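Local coordinates for chitinase (Thermococcus chitonophagus, PDB 5XSW), which probably cleaves chitin internally as an endochitinase, holding N-acetylglucosamine sugars in a pocket of the helical part of the construct, at residues 261-266 and 478-483; 306-309 and 315-318; 331-336 and 376-381; 324-329 and 380-385. One frame throughout, in Å; residues are numbered along the deposited sequence.

All four contacts lie in the helical part of the chain, which follows an N-terminal region of antiparallel strands. Contact 1 closes the longest loop along the sequence, and the other three are nested within it. Contacts 1 and 2 have centres about 17 Å apart and touch through L306, which packs on H480 and A481. Contact 2 comes before contacts 3 and 4 in the chain and meets both, through F318 on I331 and A327, and Y315 on E328. Contacts 3 and 4 both join helix 327-338 to helix 374-386, with centres about 8 Å apart. This series of touching contacts runs from the chain's C-terminal helix to helices beside the glycan pocket.

Contact 1. Residues 261-266 and 478-483; sequences KAYYPD and YYHARN
A single polar contact between Y263 and H480 joins the end of helix 254-263 to helix 475-482, close to the C terminus. It is buried and small, with 75 Å² of surface hidden between the segments. The backbones stay well apart: the nearest CA atoms, of Y263 and Y478, are 9.1 Å from each other. The long tyrosine side chain spans the gap. H480 ND1 donates to Y263 OH at 2.9 Å. The N-H...O angle is 129°, so the bond is bent and weak. The two side chains cross at about a right angle and do not stack. The chi1 of H480, -169°, swings the imidazole toward the phenol. The Y263 ring also meets W477 edge-to-face. The second subunit lies close by: H480 packs on S254 of that subunit, and K261 forms a salt bridge with D476 of that subunit. The contact therefore sits beside the dimer interface. A bound phosphate, probably a component of the crystallisation solution, is about 5 Å from the H480 side chain. With Y263 OH as acceptor, the bond is consistent with a proton on ND1, and being weak and bent it probably tethers the imidazole only loosely.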
# COMPACT_ATOMS: atom_id res chain seq x y z
N LYS A 261 -2.73 6.34 -3.87
CA LYS A 261 -2.03 6.94 -4.99
C LYS A 261 -2.17 6.11 -6.29
O LYS A 261 -2.43 6.65 -7.39
CB LYS A 261 -0.53 7.10 -4.60
CG LYS A 261 0.28 7.99 -5.36
CD LYS A 261 1.71 8.10 -4.67
CE LYS A 261 2.68 8.50 -5.76
NZ LYS A 261 4.02 8.61 -5.11
N ALA A 262 -1.99 4.79 -6.20
CA ALA A 262 -2.15 3.96 -7.41
C ALA A 262 -3.60 4.02 -7.96
O ALA A 262 -3.84 4.07 -9.16
CB ALA A 262 -1.79 2.46 -7.11
N TYR A 263 -4.56 4.03 -7.04
CA TYR A 263 -5.98 3.98 -7.44
C TYR A 263 -6.45 5.32 -8.01
O TYR A 263 -7.41 5.39 -8.80
CB TYR A 263 -6.88 3.63 -6.25
CG TYR A 263 -6.75 2.23 -5.70
CD1 TYR A 263 -6.01 1.26 -6.35
CD2 TYR A 263 -7.36 1.91 -4.48
CE1 TYR A 263 -5.88 -0.04 -5.80
CE2 TYR A 263 -7.28 0.63 -3.96
CZ TYR A 263 -6.54 -0.33 -4.63
OH TYR A 263 -6.48 -1.57 -4.06
N TYR A 264 -5.77 6.38 -7.61
CA TYR A 264 -6.25 7.71 -7.96
C TYR A 264 -5.19 8.55 -8.65
O TYR A 264 -4.76 9.59 -8.13
CB TYR A 264 -6.77 8.40 -6.70
CG TYR A 264 -8.12 7.87 -6.23
CD1 TYR A 264 -9.29 8.12 -6.99
CD2 TYR A 264 -8.24 7.13 -5.06
CE1 TYR A 264 -10.55 7.67 -6.58
CE2 TYR A 264 -9.53 6.62 -4.64
CZ TYR A 264 -10.67 6.93 -5.42
OH TYR A 264 -11.90 6.51 -5.01
N PRO A 265 -4.82 8.15 -9.85
CA PRO A 265 -3.91 9.02 -10.63
C PRO A 265 -4.50 10.40 -10.90
O PRO A 265 -3.71 11.33 -11.08
CB PRO A 265 -3.70 8.23 -11.95
CG PRO A 265 -4.85 7.29 -12.03
CD PRO A 265 -5.25 6.95 -10.59
N ASP A 266 -5.84 10.56 -10.91
CA ASP A 266 -6.40 11.90 -11.12
C ASP A 266 -6.26 12.79 -9.91
O ASP A 266 -6.29 14.00 -10.04
CB ASP A 266 -7.89 11.83 -11.50
CG ASP A 266 -8.07 11.14 -12.85
OD1 ASP A 266 -7.76 11.80 -13.87
OD2 ASP A 266 -8.45 9.95 -12.90
N TYR A 478 -7.96 -2.77 -10.63
CA TYR A 478 -8.60 -3.80 -11.45
C TYR A 478 -8.58 -5.15 -10.80
O TYR A 478 -9.64 -5.77 -10.62
CB TYR A 478 -7.91 -3.86 -12.81
CG TYR A 478 -8.67 -4.77 -13.82
CD1 TYR A 478 -9.87 -4.33 -14.43
CD2 TYR A 478 -8.21 -6.02 -14.12
CE1 TYR A 478 -10.58 -5.18 -15.32
CE2 TYR A 478 -8.89 -6.87 -15.05
CZ TYR A 478 -10.06 -6.43 -15.63
OH TYR A 478 -10.71 -7.29 -16.51
N TYR A 479 -7.40 -5.65 -10.44
CA TYR A 479 -7.36 -6.99 -9.86
C TYR A 479 -7.95 -7.01 -8.48
O TYR A 479 -8.60 -7.97 -8.08
CB TYR A 479 -5.91 -7.53 -9.81
CG TYR A 479 -5.28 -7.53 -11.16
CD1 TYR A 479 -5.71 -8.40 -12.17
CD2 TYR A 479 -4.30 -6.62 -11.46
CE1 TYR A 479 -5.12 -8.34 -13.46
CE2 TYR A 479 -3.73 -6.55 -12.70
CZ TYR A 479 -4.14 -7.43 -13.69
OH TYR A 479 -3.51 -7.31 -14.94
N HIS A 480 -7.75 -5.95 -7.73
CA HIS A 480 -8.27 -5.98 -6.37
C HIS A 480 -9.83 -5.95 -6.35
O HIS A 480 -10.48 -6.76 -5.70
CB HIS A 480 -7.77 -4.77 -5.58
CG HIS A 480 -8.05 -4.88 -4.12
ND1 HIS A 480 -8.22 -3.78 -3.31
CD2 HIS A 480 -8.12 -5.96 -3.32
CE1 HIS A 480 -8.43 -4.19 -2.07
NE2 HIS A 480 -8.41 -5.51 -2.06
N ALA A 481 -10.41 -5.01 -7.08
CA ALA A 481 -11.88 -4.87 -7.08
C ALA A 481 -12.54 -6.06 -7.80
O ALA A 481 -13.61 -6.50 -7.36
CB ALA A 481 -12.29 -3.52 -7.72
N ARG A 482 -11.93 -6.61 -8.85
CA ARG A 482 -12.57 -7.80 -9.46
C ARG A 482 -12.54 -9.01 -8.52
O ARG A 482 -13.39 -9.86 -8.64
CB ARG A 482 -11.92 -8.21 -10.79
CG ARG A 482 -12.03 -7.13 -11.79
CD ARG A 482 -12.00 -7.66 -13.16
NE ARG A 482 -13.34 -8.17 -13.44
CZ ARG A 482 -13.62 -8.97 -14.45
NH1 ARG A 482 -12.65 -9.37 -15.25
NH2 ARG A 482 -14.88 -9.40 -14.60
N ASN A 483 -11.59 -9.08 -7.59
CA ASN A 483 -11.46 -10.27 -6.71
C ASN A 483 -12.04 -10.07 -5.30
O ASN A 483 -11.72 -10.83 -4.39
CB ASN A 483 -9.97 -10.68 -6.59
CG ASN A 483 -9.44 -11.33 -7.86
OD1 ASN A 483 -9.63 -12.52 -8.06
ND2 ASN A 483 -8.79 -10.54 -8.73

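Contact 2. Residues 306-309 and 315-318; sequences LLYA and YNEF
The CA atoms of Y308 on helix 288-311 and Y315 on helix 313-321 are 6.1 Å apart, the nearest pair of the two segments. The chain turns between them within a few residues, so the contact packs two consecutive helices against each other across a short connection. It buries 235 Å² between the segments. The two tyrosine rings form an offset stack, with centroids 4.0 Å apart and planes at 27°. Y315 CD1 sits over one face of the Y308 ring, toward its rim, and approaches Y308 CZ to 3.2 Å, which is tight packing. Y315 CB lies over the same ring and makes a CH-pi contact with it. A chi1 of -167° turns the Y315 ring back toward helix 288-311. L307 meets Y315 beyond the stack: L307 CB is 3.5 Å from Y315 CE2, and L307 CD1 lies at the ring edge. The hydroxyl of Y315 reaches E328 of helix 327-338. Y308 OH donates to N316 OD1 at 2.6 Å, 16° from the carbonyl plane. I111 N gives the same hydroxyl a weak bond. N316 ND2 in turn donates to S109 O. With OD1 accepting and ND2 donating, the amide of N316 is held in one orientation. The phenol of Y308 is thus fixed by stacking and by polar contacts at its tip.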
# COMPACT_ATOMS: atom_id res chain seq x y z
N LEU A 306 -14.81 0.74 -3.15
CA LEU A 306 -14.49 -0.68 -3.36
C LEU A 306 -15.75 -1.55 -3.07
O LEU A 306 -16.05 -2.52 -3.81
CB LEU A 306 -13.34 -1.13 -2.43
CG LEU A 306 -12.99 -2.60 -2.48
CD1 LEU A 306 -12.43 -3.01 -3.83
CD2 LEU A 306 -11.94 -2.86 -1.35
N LEU A 307 -16.43 -1.25 -1.97
CA LEU A 307 -17.64 -1.98 -1.62
C LEU A 307 -18.66 -1.86 -2.77
O LEU A 307 -19.20 -2.86 -3.26
CB LEU A 307 -18.21 -1.47 -0.31
CG LEU A 307 -17.42 -2.01 0.92
CD1 LEU A 307 -17.69 -1.27 2.20
CD2 LEU A 307 -17.57 -3.54 1.15
N TYR A 308 -18.92 -0.64 -3.18
CA TYR A 308 -19.85 -0.41 -4.29
C TYR A 308 -19.45 -1.14 -5.54
O TYR A 308 -20.32 -1.69 -6.23
CB TYR A 308 -19.97 1.08 -4.61
CG TYR A 308 -21.07 1.84 -3.86
CD1 TYR A 308 -22.42 1.79 -4.32
CD2 TYR A 308 -20.77 2.68 -2.80
CE1 TYR A 308 -23.43 2.54 -3.68
CE2 TYR A 308 -21.77 3.46 -2.16
CZ TYR A 308 -23.12 3.36 -2.64
OH TYR A 308 -24.11 4.11 -2.04
N ALA A 309 -18.15 -1.11 -5.88
CA ALA A 309 -17.70 -1.78 -7.12
C ALA A 309 -17.93 -3.27 -7.07
O ALA A 309 -18.07 -3.93 -8.12
CB ALA A 309 -16.21 -1.54 -7.39
N TYR A 315 -25.50 -2.51 -2.27
CA TYR A 315 -25.00 -1.57 -1.23
C TYR A 315 -26.11 -0.61 -0.79
O TYR A 315 -26.37 -0.43 0.39
CB TYR A 315 -23.80 -0.76 -1.77
CG TYR A 315 -23.03 0.01 -0.69
CD1 TYR A 315 -23.48 1.22 -0.23
CD2 TYR A 315 -21.83 -0.53 -0.12
CE1 TYR A 315 -22.76 1.95 0.76
CE2 TYR A 315 -21.11 0.18 0.86
CZ TYR A 315 -21.57 1.41 1.29
OH TYR A 315 -20.86 2.10 2.25
N ASN A 316 -26.76 0.04 -1.74
CA ASN A 316 -27.89 0.93 -1.37
C ASN A 316 -29.08 0.15 -0.72
O ASN A 316 -29.77 0.65 0.16
CB ASN A 316 -28.37 1.71 -2.61
CG ASN A 316 -27.33 2.72 -3.07
OD1 ASN A 316 -26.51 3.15 -2.26
ND2 ASN A 316 -27.33 3.08 -4.34
N GLU A 317 -29.24 -1.10 -1.13
CA GLU A 317 -30.27 -1.94 -0.52
C GLU A 317 -29.94 -2.17 0.94
O GLU A 317 -30.79 -2.03 1.81
CB GLU A 317 -30.40 -3.25 -1.31
CG GLU A 317 -31.43 -4.19 -0.75
CD GLU A 317 -31.39 -5.58 -1.40
OE1 GLU A 317 -30.49 -5.81 -2.24
OE2 GLU A 317 -32.25 -6.44 -1.07
N PHE A 318 -28.66 -2.43 1.24
CA PHE A 318 -28.24 -2.53 2.64
C PHE A 318 -28.47 -1.24 3.42
O PHE A 318 -28.89 -1.29 4.58
CB PHE A 318 -26.73 -2.93 2.71
CG PHE A 318 -26.20 -3.03 4.10
CD1 PHE A 318 -26.42 -4.17 4.85
CD2 PHE A 318 -25.52 -1.98 4.65
CE1 PHE A 318 -25.97 -4.24 6.13
CE2 PHE A 318 -25.04 -2.04 5.96
CZ PHE A 318 -25.26 -3.17 6.69

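Contact 3. Residues 331-336 and 376-381; sequences IIDFGY and PTVINI
D333 on helix 327-338 and V378 on helix 374-386 face each other, with CA atoms 7.6 Å apart, the nearest pair of the two segments. The packing is mainly one carboxylate against one branched apolar side chain, and it buries 111 Å². The two side chains come from opposite directions. D333 CG is anti to the backbone N (chi1 -175°), and this carries the carboxylate across to the other helix. Its OD1 lies against both methyls of V378, 3.6 Å from CG1 and 3.7 Å from CG2. I379 adds a looser contact, with CD1 4.4 Å from D333 CB. All three residues are buried. The other carboxylate oxygen, D333 OD2, is hydrogen-bonded to H374 ND1. H374 stands at the start of helix 374-386 and lines the glycan pocket. D333 probably helps position this pocket histidine from the second shell. The side chain of V378 is also near the sugars, about 8 Å from a bound N-acetylglucosamine. Helix 203-214 covers the seam between the two segments: L209 packs on D333, while F205 and the pocket residue K212 pack on V378. On other faces of segment 331-336, I332 and Y336 touch helix 288-311, and I331 and F334 touch helix 340-346.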
# COMPACT_ATOMS: atom_id res chain seq x y z
N ILE A 331 -18.94 0.11 9.40
CA ILE A 331 -18.22 -0.72 8.41
C ILE A 331 -17.02 0.06 7.87
O ILE A 331 -15.88 -0.43 7.81
CB ILE A 331 -19.13 -1.10 7.27
CG1 ILE A 331 -20.20 -2.09 7.78
CG2 ILE A 331 -18.33 -1.77 6.12
CD1 ILE A 331 -21.30 -2.40 6.77
N ILE A 332 -17.28 1.29 7.48
CA ILE A 332 -16.21 2.11 6.91
C ILE A 332 -15.11 2.39 7.98
O ILE A 332 -13.92 2.30 7.67
CB ILE A 332 -16.74 3.46 6.34
CG1 ILE A 332 -17.62 3.27 5.09
CG2 ILE A 332 -15.59 4.43 5.95
CD1 ILE A 332 -17.02 2.38 3.99
N ASP A 333 -15.49 2.75 9.21
CA ASP A 333 -14.49 2.97 10.25
C ASP A 333 -13.73 1.66 10.58
O ASP A 333 -12.53 1.66 10.80
CB ASP A 333 -15.11 3.47 11.53
CG ASP A 333 -14.07 3.79 12.55
OD1 ASP A 333 -13.36 4.79 12.33
OD2 ASP A 333 -13.87 3.03 13.54
N PHE A 334 -14.45 0.56 10.69
CA PHE A 334 -13.76 -0.72 10.93
C PHE A 334 -12.71 -1.03 9.84
O PHE A 334 -11.59 -1.44 10.13
CB PHE A 334 -14.81 -1.87 11.04
CG PHE A 334 -14.19 -3.24 11.22
CD1 PHE A 334 -13.62 -3.61 12.45
CD2 PHE A 334 -14.16 -4.12 10.18
CE1 PHE A 334 -13.06 -4.89 12.62
CE2 PHE A 334 -13.65 -5.40 10.32
CZ PHE A 334 -13.08 -5.79 11.55
N GLY A 335 -13.07 -0.82 8.58
CA GLY A 335 -12.21 -1.05 7.43
C GLY A 335 -11.00 -0.10 7.47
O GLY A 335 -9.91 -0.39 6.93
N TYR A 336 -11.20 1.07 8.04
CA TYR A 336 -10.10 2.07 8.10
C TYR A 336 -9.06 1.57 9.06
O TYR A 336 -7.84 1.62 8.76
CB TYR A 336 -10.60 3.42 8.58
CG TYR A 336 -9.47 4.47 8.57
CD1 TYR A 336 -9.20 5.20 7.43
CD2 TYR A 336 -8.74 4.73 9.72
CE1 TYR A 336 -8.20 6.19 7.40
CE2 TYR A 336 -7.72 5.69 9.73
CZ TYR A 336 -7.45 6.40 8.57
OH TYR A 336 -6.46 7.36 8.58
N PRO A 376 -16.61 1.98 18.31
CA PRO A 376 -17.52 2.71 19.20
C PRO A 376 -17.00 4.12 19.58
O PRO A 376 -17.79 5.02 19.78
CB PRO A 376 -17.58 1.82 20.48
CG PRO A 376 -16.30 0.95 20.42
CD PRO A 376 -16.14 0.70 18.91
N THR A 377 -15.70 4.30 19.72
CA THR A 377 -15.19 5.65 20.03
C THR A 377 -15.51 6.64 18.91
O THR A 377 -16.02 7.73 19.16
CB THR A 377 -13.65 5.63 20.24
OG1 THR A 377 -13.32 4.73 21.32
CG2 THR A 377 -13.07 7.04 20.58
N VAL A 378 -15.19 6.27 17.67
CA VAL A 378 -15.30 7.21 16.56
C VAL A 378 -16.79 7.51 16.32
O VAL A 378 -17.21 8.65 16.07
CB VAL A 378 -14.63 6.62 15.28
CG1 VAL A 378 -14.99 7.44 14.05
CG2 VAL A 378 -13.03 6.64 15.47
N ILE A 379 -17.61 6.47 16.44
CA ILE A 379 -19.04 6.66 16.21
C ILE A 379 -19.67 7.51 17.30
O ILE A 379 -20.43 8.45 16.99
CB ILE A 379 -19.73 5.26 16.09
CG1 ILE A 379 -19.81 4.88 14.61
CG2 ILE A 379 -20.98 5.21 16.82
CD1 ILE A 379 -18.53 4.49 14.03
N ASN A 380 -19.33 7.23 18.55
CA ASN A 380 -19.82 8.05 19.67
C ASN A 380 -19.41 9.52 19.55
O ASN A 380 -20.21 10.43 19.77
CB ASN A 380 -19.33 7.47 21.00
CG ASN A 380 -20.05 6.14 21.33
OD1 ASN A 380 -21.24 5.93 20.99
ND2 ASN A 380 -19.33 5.22 21.94
N ILE A 381 -18.15 9.77 19.20
CA ILE A 381 -17.71 11.17 19.10
C ILE A 381 -18.38 11.88 17.91
O ILE A 381 -18.79 13.05 18.03
CB ILE A 381 -16.14 11.27 19.01
CG1 ILE A 381 -15.54 10.82 20.35
CG2 ILE A 381 -15.67 12.71 18.69
CD1 ILE A 381 -13.97 10.81 20.38

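Contact 4. Residues 324-329 and 380-385; sequences DPWAET and NITATM
W326 packs against T382 and A383 of helix 374-386 from an Asx turn at the start of helix 327-338. W326 holds the N-cap position of its helix, inside a type I beta turn that runs from D324 to A327. The contact across the segments is apolar. The six-membered ring of the indole points at the partner helix and makes all the close approaches. W326 CZ2 is 3.5 Å from A383 CB. W326 CZ3 is 4.0 Å from T382 CG2, which lies at the ring edge, in its plane. T382 offers this methyl to the indole, and OG1 turns instead to V378 O in the same helix. I379 and D386 also touch the indole. The polar contacts work within each segment. D324 OD1 accepts from W326 N at 2.9 Å, from above the carboxylate plane and 45° out of it. This bond makes the Asx turn and probably steadies the backbone at W326. D324 OD2 meets L362 N, so both carboxylate oxygens are engaged. In the partner helix, N380 O takes two bonds from T384: its N at 2.9 Å and its OG1 at 2.8 Å reach that oxygen from opposite faces of the carbonyl plane.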
# COMPACT_ATOMS: atom_id res chain seq x y z
N ASP A 324 -29.49 -0.91 12.06
CA ASP A 324 -28.57 -0.01 12.77
C ASP A 324 -28.36 1.22 11.86
O ASP A 324 -27.83 1.12 10.73
CB ASP A 324 -27.24 -0.74 13.09
CG ASP A 324 -26.21 0.14 13.81
OD1 ASP A 324 -26.40 1.37 13.94
OD2 ASP A 324 -25.22 -0.42 14.29
N PRO A 325 -28.82 2.38 12.30
CA PRO A 325 -28.70 3.53 11.41
C PRO A 325 -27.20 3.99 11.21
O PRO A 325 -26.89 4.75 10.31
CB PRO A 325 -29.53 4.61 12.13
CG PRO A 325 -29.39 4.27 13.56
CD PRO A 325 -29.40 2.75 13.61
N TRP A 326 -26.29 3.49 12.03
CA TRP A 326 -24.87 3.87 11.92
C TRP A 326 -24.08 2.73 11.23
O TRP A 326 -22.84 2.75 11.20
CB TRP A 326 -24.31 4.18 13.31
CG TRP A 326 -24.70 5.51 13.86
CD1 TRP A 326 -25.86 5.83 14.54
CD2 TRP A 326 -23.95 6.73 13.78
NE1 TRP A 326 -25.86 7.17 14.87
CE2 TRP A 326 -24.70 7.74 14.43
CE3 TRP A 326 -22.72 7.06 13.22
CZ2 TRP A 326 -24.26 9.06 14.53
CZ3 TRP A 326 -22.27 8.37 13.33
CH2 TRP A 326 -23.05 9.36 13.97
N ALA A 327 -24.81 1.74 10.66
CA ALA A 327 -24.16 0.58 10.06
C ALA A 327 -23.06 0.95 9.02
O ALA A 327 -21.97 0.42 9.12
CB ALA A 327 -25.18 -0.33 9.39
N GLU A 328 -23.35 1.81 8.04
CA GLU A 328 -22.38 2.15 7.04
C GLU A 328 -21.09 2.74 7.68
O GLU A 328 -19.93 2.37 7.34
CB GLU A 328 -22.96 3.14 6.03
CG GLU A 328 -21.88 3.59 5.01
CD GLU A 328 -22.40 4.52 3.92
OE1 GLU A 328 -23.21 5.43 4.26
OE2 GLU A 328 -21.97 4.38 2.77
N THR A 329 -21.30 3.67 8.58
CA THR A 329 -20.19 4.37 9.27
C THR A 329 -19.35 3.37 10.08
O THR A 329 -18.13 3.46 10.12
CB THR A 329 -20.73 5.53 10.18
OG1 THR A 329 -21.38 6.50 9.32
CG2 THR A 329 -19.55 6.21 10.91
N ASN A 380 -19.33 7.23 18.55
CA ASN A 380 -19.82 8.05 19.67
C ASN A 380 -19.41 9.52 19.55
O ASN A 380 -20.21 10.43 19.77
CB ASN A 380 -19.33 7.47 21.00
CG ASN A 380 -20.05 6.14 21.33
OD1 ASN A 380 -21.24 5.93 20.99
ND2 ASN A 380 -19.33 5.22 21.94
N ILE A 381 -18.15 9.77 19.20
CA ILE A 381 -17.71 11.17 19.10
C ILE A 381 -18.38 11.88 17.91
O ILE A 381 -18.79 13.05 18.03
CB ILE A 381 -16.14 11.27 19.01
CG1 ILE A 381 -15.54 10.82 20.35
CG2 ILE A 381 -15.67 12.71 18.69
CD1 ILE A 381 -13.97 10.81 20.38
N THR A 382 -18.48 11.20 16.77
CA THR A 382 -19.16 11.80 15.62
C THR A 382 -20.61 12.19 16.02
O THR A 382 -21.07 13.30 15.69
CB THR A 382 -19.19 10.82 14.41
OG1 THR A 382 -17.84 10.42 14.11
CG2 THR A 382 -19.79 11.44 13.13
N ALA A 383 -21.32 11.25 16.66
CA ALA A 383 -22.71 11.50 17.08
C ALA A 383 -22.77 12.70 18.06
O ALA A 383 -23.60 13.58 17.92
CB ALA A 383 -23.33 10.24 17.74
N THR A 384 -21.89 12.73 19.05
CA THR A 384 -21.85 13.85 20.02
C THR A 384 -21.56 15.20 19.37
O THR A 384 -22.19 16.20 19.69
CB THR A 384 -20.81 13.57 21.12
OG1 THR A 384 -21.14 12.29 21.71
CG2 THR A 384 -20.82 14.64 22.24
N MET A 385 -20.60 15.23 18.45
CA MET A 385 -20.30 16.46 17.71
C MET A 385 -21.49 16.89 16.86
O MET A 385 -21.81 18.08 16.79
CB MET A 385 -19.07 16.24 16.81
CG MET A 385 -17.78 16.10 17.64
SD MET A 385 -16.39 15.86 16.55
CE MET A 385 -16.04 17.57 16.05